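Local coordinates for putative uncharacterized protein PH1404 (Pyrococcus horikoshii, PDB 3AF6) that probably terminates transcription by cleaving nascent RNA as the RNA polymerase extrudes it, using a two-zinc nuclease centre of the metallo-beta-lactamase superfamily, at residues V11-I14 with L15-I18; P404-E407 with A408-L412. All coordinates share one frame; numbering follows the deposited sequence.

Interaction 1 of 2, residues V11-I14 with L15-I18; sequences VDQI and LRDI
Leu15 N bonds to Val11 O, Arg16 N to Asp12 O at 3.0 Å, and Ile14 O accepts from both Asp17 N and Ile18 N, one carbonyl shared by the i+3 and i+4 amides, so residues 11-14 and 15-18 form successive turns of one helix. On the buried side, Val11 CG2 faces Leu15 CD1 at 4.3 Å. The next pair one turn along is Ile14 CG2 and Ile18 CG1, also 4.3 Å apart. This amphipathic helix, residues 11-22, belongs to KHa, the first of two KH modules, and lays Val11 and Leu15 on Phe37, and Leu15 and Ile18 on Leu42, of strands 32-38 and 41-46. The other side is polar. Arg16 starts with CG anti to its N (chi1 -168°) and bends at chi3, which brings the guanidinium back over the preceding turn with one face above Asp12 O, offset toward the rim. Asp12 OD2 stays 4.9 Å from Arg16 NH1, a charge attraction at most; Asp12 OD1 has a long, weak ion pair with Arg176.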
loop_
_atom_site.group_PDB
_atom_site.type_symbol
_atom_site.label_atom_id
_atom_site.label_comp_id
_atom_site.label_asym_id
_atom_site.label_seq_id
_atom_site.Cartn_x
_atom_site.Cartn_y
_atom_site.Cartn_z
ATOM N N VAL A 11 -29.258 12.882 -3.384
ATOM C CA VAL A 11 -28.996 11.849 -2.399
ATOM C C VAL A 11 -30.109 11.686 -1.369
ATOM O O VAL A 11 -30.707 10.617 -1.273
ATOM C CB VAL A 11 -27.668 12.125 -1.669
ATOM C CG1 VAL A 11 -27.707 13.498 -1.018
ATOM C CG2 VAL A 11 -27.400 11.041 -0.639
ATOM N N ASP A 12 -30.390 12.736 -0.599
ATOM C CA ASP A 12 -31.431 12.659 0.427
ATOM C C ASP A 12 -32.775 12.299 -0.189
ATOM O O ASP A 12 -33.699 11.864 0.499
ATOM C CB ASP A 12 -31.519 13.980 1.209
ATOM C CG ASP A 12 -31.575 15.192 0.308
ATOM O OD1 ASP A 12 -31.455 16.321 0.831
ATOM O OD2 ASP A 12 -31.742 15.016 -0.919
ATOM N N GLN A 13 -32.867 12.478 -1.498
ATOM C CA GLN A 13 -34.064 12.146 -2.244
ATOM C C GLN A 13 -34.057 10.619 -2.359
ATOM O O GLN A 13 -35.103 9.971 -2.356
ATOM C CB GLN A 13 -33.979 12.801 -3.621
ATOM C CG GLN A 13 -35.196 12.652 -4.506
ATOM C CD GLN A 13 -35.003 13.367 -5.835
ATOM O OE1 GLN A 13 -34.770 14.581 -5.876
ATOM N NE2 GLN A 13 -35.092 12.616 -6.932
ATOM N N ILE A 14 -32.852 10.059 -2.446
ATOM C CA ILE A 14 -32.646 8.614 -2.546
ATOM C C ILE A 14 -32.757 7.974 -1.164
ATOM O O ILE A 14 -33.242 6.853 -1.032
ATOM C CB ILE A 14 -31.248 8.286 -3.142
ATOM C CG1 ILE A 14 -31.155 8.826 -4.571
ATOM C CG2 ILE A 14 -31.000 6.782 -3.112
ATOM C CD1 ILE A 14 -29.827 8.582 -5.240
ATOM N N LEU A 15 -32.289 8.690 -0.143
ATOM C CA LEU A 15 -32.354 8.212 1.236
ATOM C C LEU A 15 -33.823 8.135 1.632
ATOM O O LEU A 15 -34.238 7.272 2.404
ATOM C CB LEU A 15 -31.625 9.181 2.175
ATOM C CG LEU A 15 -30.098 9.125 2.244
ATOM C CD1 LEU A 15 -29.569 10.314 3.026
ATOM C CD2 LEU A 15 -29.670 7.826 2.897
ATOM N N ARG A 16 -34.603 9.056 1.085
ATOM C CA ARG A 16 -36.030 9.132 1.347
ATOM C C ARG A 16 -36.716 7.845 0.883
ATOM O O ARG A 16 -37.819 7.523 1.321
ATOM C CB ARG A 16 -36.594 10.350 0.617
ATOM C CG ARG A 16 -37.994 10.762 0.997
ATOM C CD ARG A 16 -38.298 12.105 0.364
ATOM N NE ARG A 16 -37.479 13.167 0.946
ATOM C CZ ARG A 16 -36.977 14.194 0.263
ATOM N NH1 ARG A 16 -36.251 15.112 0.888
ATOM N NH2 ARG A 16 -37.185 14.296 -1.044
ATOM N N ASP A 17 -36.057 7.110 -0.008
ATOM C CA ASP A 17 -36.601 5.850 -0.507
ATOM C C ASP A 17 -35.937 4.695 0.234
ATOM O O ASP A 17 -36.496 3.605 0.336
ATOM C CB ASP A 17 -36.365 5.716 -2.013
ATOM C CG ASP A 17 -37.061 6.801 -2.810
ATOM O OD1 ASP A 17 -37.028 6.743 -4.059
ATOM O OD2 ASP A 17 -37.638 7.718 -2.185
ATOM N N ILE A 18 -34.734 4.943 0.741
ATOM C CA ILE A 18 -34.003 3.937 1.503
ATOM C C ILE A 18 -34.715 3.841 2.849
ATOM O O ILE A 18 -35.046 2.756 3.326
ATOM C CB ILE A 18 -32.528 4.364 1.755
ATOM C CG1 ILE A 18 -31.761 4.457 0.430
ATOM C CG2 ILE A 18 -31.852 3.376 2.700
ATOM C CD1 ILE A 18 -31.545 3.125 -0.262
#

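Interaction 2 of 2, residues P404-E407 with A408-L412; sequences PREE and AEKRL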
loop_
_atom_site.group_PDB
_atom_site.type_symbol
_atom_site.label_atom_id
_atom_site.label_comp_id
_atom_site.label_asym_id
_atom_site.label_seq_id
_atom_site.Cartn_x
_atom_site.Cartn_y
_atom_site.Cartn_z
ATOM N N PRO A 404 15.851 -18.215 -10.574
ATOM C CA PRO A 404 15.007 -19.008 -9.669
ATOM C C PRO A 404 15.260 -18.607 -8.210
ATOM O O PRO A 404 16.410 -18.458 -7.801
ATOM C CB PRO A 404 15.457 -20.437 -9.948
ATOM C CG PRO A 404 15.835 -20.392 -11.380
ATOM C CD PRO A 404 16.598 -19.089 -11.490
ATOM N N ARG A 405 14.188 -18.450 -7.435
ATOM C CA ARG A 405 14.273 -18.043 -6.031
ATOM C C ARG A 405 15.318 -18.770 -5.199
ATOM O O ARG A 405 15.992 -18.160 -4.370
ATOM C CB ARG A 405 12.912 -18.196 -5.338
ATOM C CG ARG A 405 11.709 -17.815 -6.212
ATOM C CD ARG A 405 10.546 -17.200 -5.409
ATOM N NE ARG A 405 10.392 -15.781 -5.731
ATOM C CZ ARG A 405 10.867 -14.775 -4.998
ATOM N NH1 ARG A 405 11.527 -15.019 -3.869
ATOM N NH2 ARG A 405 10.709 -13.522 -5.417
ATOM N N GLU A 406 15.469 -20.068 -5.413
ATOM C CA GLU A 406 16.425 -20.819 -4.622
ATOM C C GLU A 406 17.857 -20.646 -5.091
ATOM O O GLU A 406 18.789 -20.709 -4.287
ATOM C CB GLU A 406 16.046 -22.295 -4.611
ATOM C CG GLU A 406 16.515 -23.013 -3.373
ATOM C CD GLU A 406 15.908 -24.383 -3.238
ATOM O OE1 GLU A 406 16.210 -25.254 -4.086
ATOM O OE2 GLU A 406 15.125 -24.582 -2.285
ATOM N N GLU A 407 18.042 -20.433 -6.389
ATOM C CA GLU A 407 19.381 -20.239 -6.927
ATOM C C GLU A 407 19.871 -18.876 -6.445
ATOM O O GLU A 407 21.048 -18.692 -6.153
ATOM C CB GLU A 407 19.346 -20.269 -8.450
ATOM C CG GLU A 407 20.711 -20.282 -9.107
ATOM C CD GLU A 407 20.623 -20.126 -10.621
ATOM O OE1 GLU A 407 19.912 -20.929 -11.269
ATOM O OE2 GLU A 407 21.264 -19.199 -11.167
ATOM N N ALA A 408 18.951 -17.925 -6.355
ATOM C CA ALA A 408 19.281 -16.582 -5.904
ATOM C C ALA A 408 19.630 -16.648 -4.431
ATOM O O ALA A 408 20.649 -16.116 -3.997
ATOM C CB ALA A 408 18.094 -15.654 -6.114
ATOM N N GLU A 409 18.761 -17.303 -3.669
ATOM C CA GLU A 409 18.950 -17.469 -2.234
ATOM C C GLU A 409 20.344 -18.023 -1.987
ATOM O O GLU A 409 21.089 -17.526 -1.139
ATOM C CB GLU A 409 17.912 -18.444 -1.689
ATOM C CG GLU A 409 17.900 -18.554 -0.186
ATOM C CD GLU A 409 16.884 -19.565 0.313
ATOM O OE1 GLU A 409 17.215 -20.778 0.347
ATOM O OE2 GLU A 409 15.752 -19.146 0.663
ATOM N N LYS A 410 20.699 -19.051 -2.746
ATOM C CA LYS A 410 21.999 -19.668 -2.595
ATOM C C LYS A 410 23.138 -18.737 -2.976
ATOM O O LYS A 410 24.216 -18.795 -2.385
ATOM C CB LYS A 410 22.074 -20.958 -3.414
ATOM C CG LYS A 410 21.116 -22.048 -2.929
ATOM C CD LYS A 410 21.472 -23.392 -3.528
ATOM C CE LYS A 410 20.477 -24.473 -3.132
ATOM N NZ LYS A 410 20.928 -25.805 -3.630
ATOM N N ARG A 411 22.898 -17.875 -3.959
ATOM C CA ARG A 411 23.920 -16.937 -4.411
ATOM C C ARG A 411 24.117 -15.851 -3.349
ATOM O O ARG A 411 25.226 -15.393 -3.116
ATOM C CB ARG A 411 23.496 -16.307 -5.739
ATOM C CG ARG A 411 24.641 -15.710 -6.538
ATOM C CD ARG A 411 25.156 -16.667 -7.612
ATOM N NE ARG A 411 24.214 -16.799 -8.722
ATOM C CZ ARG A 411 24.452 -17.491 -9.835
ATOM N NH1 ARG A 411 25.607 -18.126 -10.002
ATOM N NH2 ARG A 411 23.530 -17.548 -10.788
ATOM N N LEU A 412 23.029 -15.455 -2.704
ATOM C CA LEU A 412 23.086 -14.437 -1.667
ATOM C C LEU A 412 23.938 -14.898 -0.483
ATOM O O LEU A 412 24.728 -14.128 0.062
ATOM C CB LEU A 412 21.673 -14.098 -1.182
ATOM C CG LEU A 412 21.603 -13.147 0.017
ATOM C CD1 LEU A 412 22.148 -11.791 -0.387
ATOM C CD2 LEU A 412 20.177 -13.018 0.510
#
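The carboxylate of Glu407 and the guanidinium of Arg411 stand almost perpendicular, their planes 82° apart, and meet through a single pair of atoms: OE2 of Glu407 lies 2.8 Å from NH2 of Arg411. The carboxylate oxygen approaches the guanidinium obliquely, and this salt bridge lacks the two-pronged geometry of coplanar groups. The two side chains run side by side in the same direction, one turn apart. Glu407 is extended beyond CG, whereas Arg411 bends at chi2 (97°) and chi3 (72°), which swings its NH2 to the acid. Underneath is regular helical backbone: Ala408 N bonds to Pro404 O, and Arg411 N to Glu407 O, at 3.0 Å each, with Pro404 at the N-cap. Lys410 passes alongside the carbonyl of Glu406 and then runs outward, extended. Its NZ remains 4.8 Å from OE1 of Glu406, too far for a salt bridge, so any attraction is probably weak. Glu409 also leaves the helix extended, and its OE2 is held by a salt bridge to Arg374. These are the first two turns of helix 405-420 in the beta-CASP region, and the side chain of Arg405 comes about 9 Å from that of the zinc ligand His344. Ala408 and Arg411 touch Ile588 in a loop following strand 584-587, while Glu409 and Leu412 pack on Val442 and Val439 of helix 435-447.

Interactions 1 and 2 are both i to i+4 contacts at the start of a helix, but in separate modules far apart across the protein, their nearest atoms about 46 Å from each other. Interaction 1 is partly buried: its apolar stripe is pressed onto a KH sheet, and its charged groups stay at a distance from one another. Interaction 2 is a surface contact, where an acid and a base one turn apart close a true salt bridge, and a second acid reaches off the helix to an arginine. Residues 11-18 lie away from the annotated sites; residues 404-412 are in the beta-CASP region, where the side chain of Arg405 is about 13 Å from a bound zinc ion.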